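Local coordinates for putative lipoprotein GNA1162 (Neisseria meningitidis, PDB 4HRV), which is of unknown function but, as a DUF799-family lipoprotein of the TolB_N clan, is probably anchored to the bacterial membrane by a lipid, at residues B[17-22]-B[76-81]. The protein carries 3 engineered substitutions. Residues are numbered along the deposited sequence; the frame is centred on the assembly and turned at random.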
ATOM      1  N   LEU B  17      12.499  -5.075 -16.923  1.00 32.70           N
ATOM      2  CA  LEU B  17      11.448  -4.788 -17.888  1.00 33.32           C
ATOM      3  C   LEU B  17      10.080  -4.941 -17.219  1.00 33.13           C
ATOM      4  O   LEU B  17       9.714  -6.024 -16.752  1.00 29.74           O
ATOM      5  CB  LEU B  17      11.548  -5.748 -19.086  1.00 32.75           C
ATOM      6  CG  LEU B  17      10.483  -5.597 -20.175  1.00 35.64           C
ATOM      7  CD1 LEU B  17      10.605  -4.239 -20.837  1.00 37.21           C
ATOM      8  CD2 LEU B  17      10.581  -6.717 -21.230  1.00 32.52           C
ATOM      9  N   VAL B  18       9.333  -3.848 -17.149  1.00 28.69           N
ATOM     10  CA  VAL B  18       7.949  -3.929 -16.724  1.00 26.41           C
ATOM     11  C   VAL B  18       7.059  -3.969 -17.948  1.00 28.70           C
ATOM     12  O   VAL B  18       7.024  -3.026 -18.746  1.00 28.21           O
ATOM     13  CB  VAL B  18       7.545  -2.765 -15.800  1.00 26.43           C
ATOM     14  CG1 VAL B  18       6.181  -3.055 -15.180  1.00 25.82           C
ATOM     15  CG2 VAL B  18       8.615  -2.573 -14.714  1.00 26.59           C
ATOM     16  N   VAL B  19       6.358  -5.084 -18.118  1.00 32.16           N
ATOM     17  CA  VAL B  19       5.467  -5.220 -19.257  1.00 30.88           C
ATOM     18  C   VAL B  19       4.103  -4.647 -18.880  1.00 30.22           C
ATOM     19  O   VAL B  19       3.780  -4.543 -17.700  1.00 30.04           O
ATOM     20  CB  VAL B  19       5.313  -6.683 -19.721  1.00 29.80           C
ATOM     21  CG1 VAL B  19       6.653  -7.233 -20.254  1.00 27.86           C
ATOM     22  CG2 VAL B  19       4.752  -7.533 -18.615  1.00 26.97           C
ATOM     23  N   PRO B  20       3.315  -4.245 -19.886  1.00 33.38           N
ATOM     24  CA  PRO B  20       1.961  -3.747 -19.631  1.00 35.37           C
ATOM     25  C   PRO B  20       1.212  -4.705 -18.722  1.00 35.38           C
ATOM     26  O   PRO B  20       1.152  -5.901 -19.004  1.00 32.70           O
ATOM     27  CB  PRO B  20       1.332  -3.731 -21.021  1.00 38.66           C
ATOM     28  CG  PRO B  20       2.471  -3.471 -21.934  1.00 36.32           C
ATOM     29  CD  PRO B  20       3.683  -4.148 -21.307  1.00 33.84           C
ATOM     30  N   PRO B  21       0.650  -4.190 -17.621  1.00 31.05           N
ATOM     31  CA  PRO B  21      -0.024  -5.088 -16.684  1.00 33.67           C
ATOM     32  C   PRO B  21      -1.281  -5.722 -17.262  1.00 30.64           C
ATOM     33  O   PRO B  21      -1.966  -5.116 -18.082  1.00 35.76           O
ATOM     34  CB  PRO B  21      -0.365  -4.164 -15.500  1.00 38.93           C
ATOM     35  CG  PRO B  21       0.680  -3.076 -15.574  1.00 41.19           C
ATOM     36  CD  PRO B  21       0.827  -2.839 -17.061  1.00 37.41           C
ATOM     37  N   LEU B  22      -1.558  -6.951 -16.843  1.00 30.15           N
ATOM     38  CA  LEU B  22      -2.763  -7.657 -17.235  1.00 35.13           C
ATOM     39  C   LEU B  22      -3.928  -7.120 -16.424  1.00 35.76           C
ATOM     40  O   LEU B  22      -3.806  -6.880 -15.218  1.00 36.86           O
ATOM     41  CB  LEU B  22      -2.626  -9.143 -16.928  1.00 39.45           C
ATOM     42  CG  LEU B  22      -2.413 -10.154 -18.042  1.00 48.73           C
ATOM     43  CD1 LEU B  22      -2.704 -11.538 -17.478  1.00 50.43           C
ATOM     44  CD2 LEU B  22      -3.297  -9.839 -19.258  1.00 47.25           C
ATOM     45  N   GLU B  76      12.683 -15.322 -22.258  1.00 34.70           N
ATOM     46  CA  GLU B  76      13.932 -15.349 -23.009  1.00 37.32           C
ATOM     47  C   GLU B  76      13.808 -14.552 -24.313  1.00 37.23           C
ATOM     48  O   GLU B  76      14.768 -13.955 -24.778  1.00 36.25           O
ATOM     49  CB  GLU B  76      14.346 -16.797 -23.306  1.00 45.09           C
ATOM     50  CG  GLU B  76      14.506 -17.681 -22.069  1.00 48.76           C
ATOM     51  CD  GLU B  76      13.181 -18.139 -21.460  1.00 56.83           C
ATOM     52  OE1 GLU B  76      12.103 -17.815 -22.005  1.00 56.80           O
ATOM     53  OE2 GLU B  76      13.220 -18.834 -20.421  1.00 61.68           O
ATOM     54  N   LYS B  77      12.618 -14.549 -24.896  1.00 39.47           N
ATOM     55  CA  LYS B  77      12.352 -13.758 -26.091  1.00 39.71           C
ATOM     56  C   LYS B  77      12.397 -12.268 -25.749  1.00 38.05           C
ATOM     57  O   LYS B  77      12.971 -11.463 -26.493  1.00 40.02           O
ATOM     58  CB  LYS B  77      10.984 -14.107 -26.668  1.00 42.06           C
ATOM     59  CG  LYS B  77      10.864 -15.532 -27.213  1.00 50.63           C
ATOM     60  CD  LYS B  77      11.822 -15.762 -28.373  1.00 56.67           C
ATOM     61  CE  LYS B  77      11.315 -16.868 -29.284  1.00 62.37           C
ATOM     62  NZ  LYS B  77      10.917 -18.072 -28.505  1.00 65.79           N
ATOM     63  N   LEU B  78      11.774 -11.901 -24.628  1.00 31.36           N
ATOM     64  CA  LEU B  78      11.839 -10.517 -24.167  1.00 34.14           C
ATOM     65  C   LEU B  78      13.277 -10.069 -24.006  1.00 33.87           C
ATOM     66  O   LEU B  78      13.647  -8.978 -24.444  1.00 36.53           O
ATOM     67  CB  LEU B  78      11.066 -10.328 -22.860  1.00 32.14           C
ATOM     68  CG  LEU B  78       9.575 -10.629 -22.965  1.00 34.71           C
ATOM     69  CD1 LEU B  78       8.890 -10.303 -21.635  1.00 32.86           C
ATOM     70  CD2 LEU B  78       8.978  -9.826 -24.098  1.00 36.38           C
ATOM     71  N   HIS B  79      14.105 -10.932 -23.416  1.00 33.92           N
ATOM     72  CA  HIS B  79      15.523 -10.610 -23.238  1.00 33.35           C
ATOM     73  C   HIS B  79      16.238 -10.401 -24.576  1.00 36.54           C
ATOM     74  O   HIS B  79      17.115  -9.548 -24.673  1.00 38.61           O
ATOM     75  CB  HIS B  79      16.249 -11.697 -22.432  1.00 32.12           C
ATOM     76  CG  HIS B  79      17.728 -11.485 -22.338  1.00 34.26           C
ATOM     77  ND1 HIS B  79      18.296 -10.586 -21.465  1.00 37.53           N
ATOM     78  CD2 HIS B  79      18.754 -12.047 -23.021  1.00 39.06           C
ATOM     79  CE1 HIS B  79      19.609 -10.608 -21.604  1.00 39.50           C
ATOM     80  NE2 HIS B  79      19.913 -11.487 -22.542  1.00 40.11           N
ATOM     81  N   GLN B  80      15.871 -11.188 -25.590  1.00 40.36           N
ATOM     82  CA  GLN B  80      16.422 -11.020 -26.934  1.00 44.20           C
ATOM     83  C   GLN B  80      16.123  -9.624 -27.476  1.00 47.08           C
ATOM     84  O   GLN B  80      16.903  -9.069 -28.250  1.00 49.30           O
ATOM     85  CB  GLN B  80      15.869 -12.068 -27.916  1.00 47.88           C
ATOM     86  CG  GLN B  80      16.382 -13.494 -27.733  1.00 53.14           C
ATOM     87  CD  GLN B  80      15.850 -14.454 -28.806  1.00 59.20           C
ATOM     88  OE1 GLN B  80      15.243 -15.482 -28.496  1.00 61.64           O
ATOM     89  NE2 GLN B  80      16.084 -14.116 -30.070  1.00 60.21           N
ATOM     90  N   ILE B  81      14.986  -9.057 -27.086  1.00 41.86           N
ATOM     91  CA  ILE B  81      14.607  -7.744 -27.592  1.00 41.17           C
ATOM     92  C   ILE B  81      15.217  -6.605 -26.793  1.00 37.61           C
ATOM     93  O   ILE B  81      15.810  -5.687 -27.356  1.00 39.47           O
ATOM     94  CB  ILE B  81      13.086  -7.558 -27.609  1.00 43.59           C
ATOM     95  CG1 ILE B  81      12.458  -8.500 -28.635  1.00 44.51           C
ATOM     96  CG2 ILE B  81      12.745  -6.083 -27.882  1.00 40.01           C
ATOM     97  CD1 ILE B  81      10.946  -8.665 -28.489  1.00 44.69           C
TER
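Leu78 meets Leu17 and Val19 chiefly through its CD1 branch: its CD1 lies 4.0 Å from Leu17 CD2 and equally far from Val19 CG1, bridging two residues that both direct their CB atoms at the helix. Leu17 CD2 also touches the root of the Leu78 side chain, 4.0 Å from Leu78 CB. Its extended first torsion (chi1 178°, CG anti to the backbone N) carries that methyl out from the strand. Both Leu17 and Val19 cross Leu78 at about a right angle, and the contact is wholly apolar. Only 98 Å² is buried between the segments, and the nearest CA pair, Leu17 and Leu78, stands 8.5 Å apart, evidence of a small contact made by side chains, with the backbones held apart. In the mixed alpha/beta fold of this GNA1162-like domain, it places helix 75-82 against strand 15-23, which pairs in parallel with strand 86-99. Phe59 of helix 52-61 touches both Val19 and Leu78, extending the buried cluster. Around Leu78 the helix opens to solvent: Lys77, Gln80 and Ile81 are exposed and make no contact with segment 17-22. His79 turns its CB away from the strand, and its ND1 is hydrogen-bonded to Asn84 O.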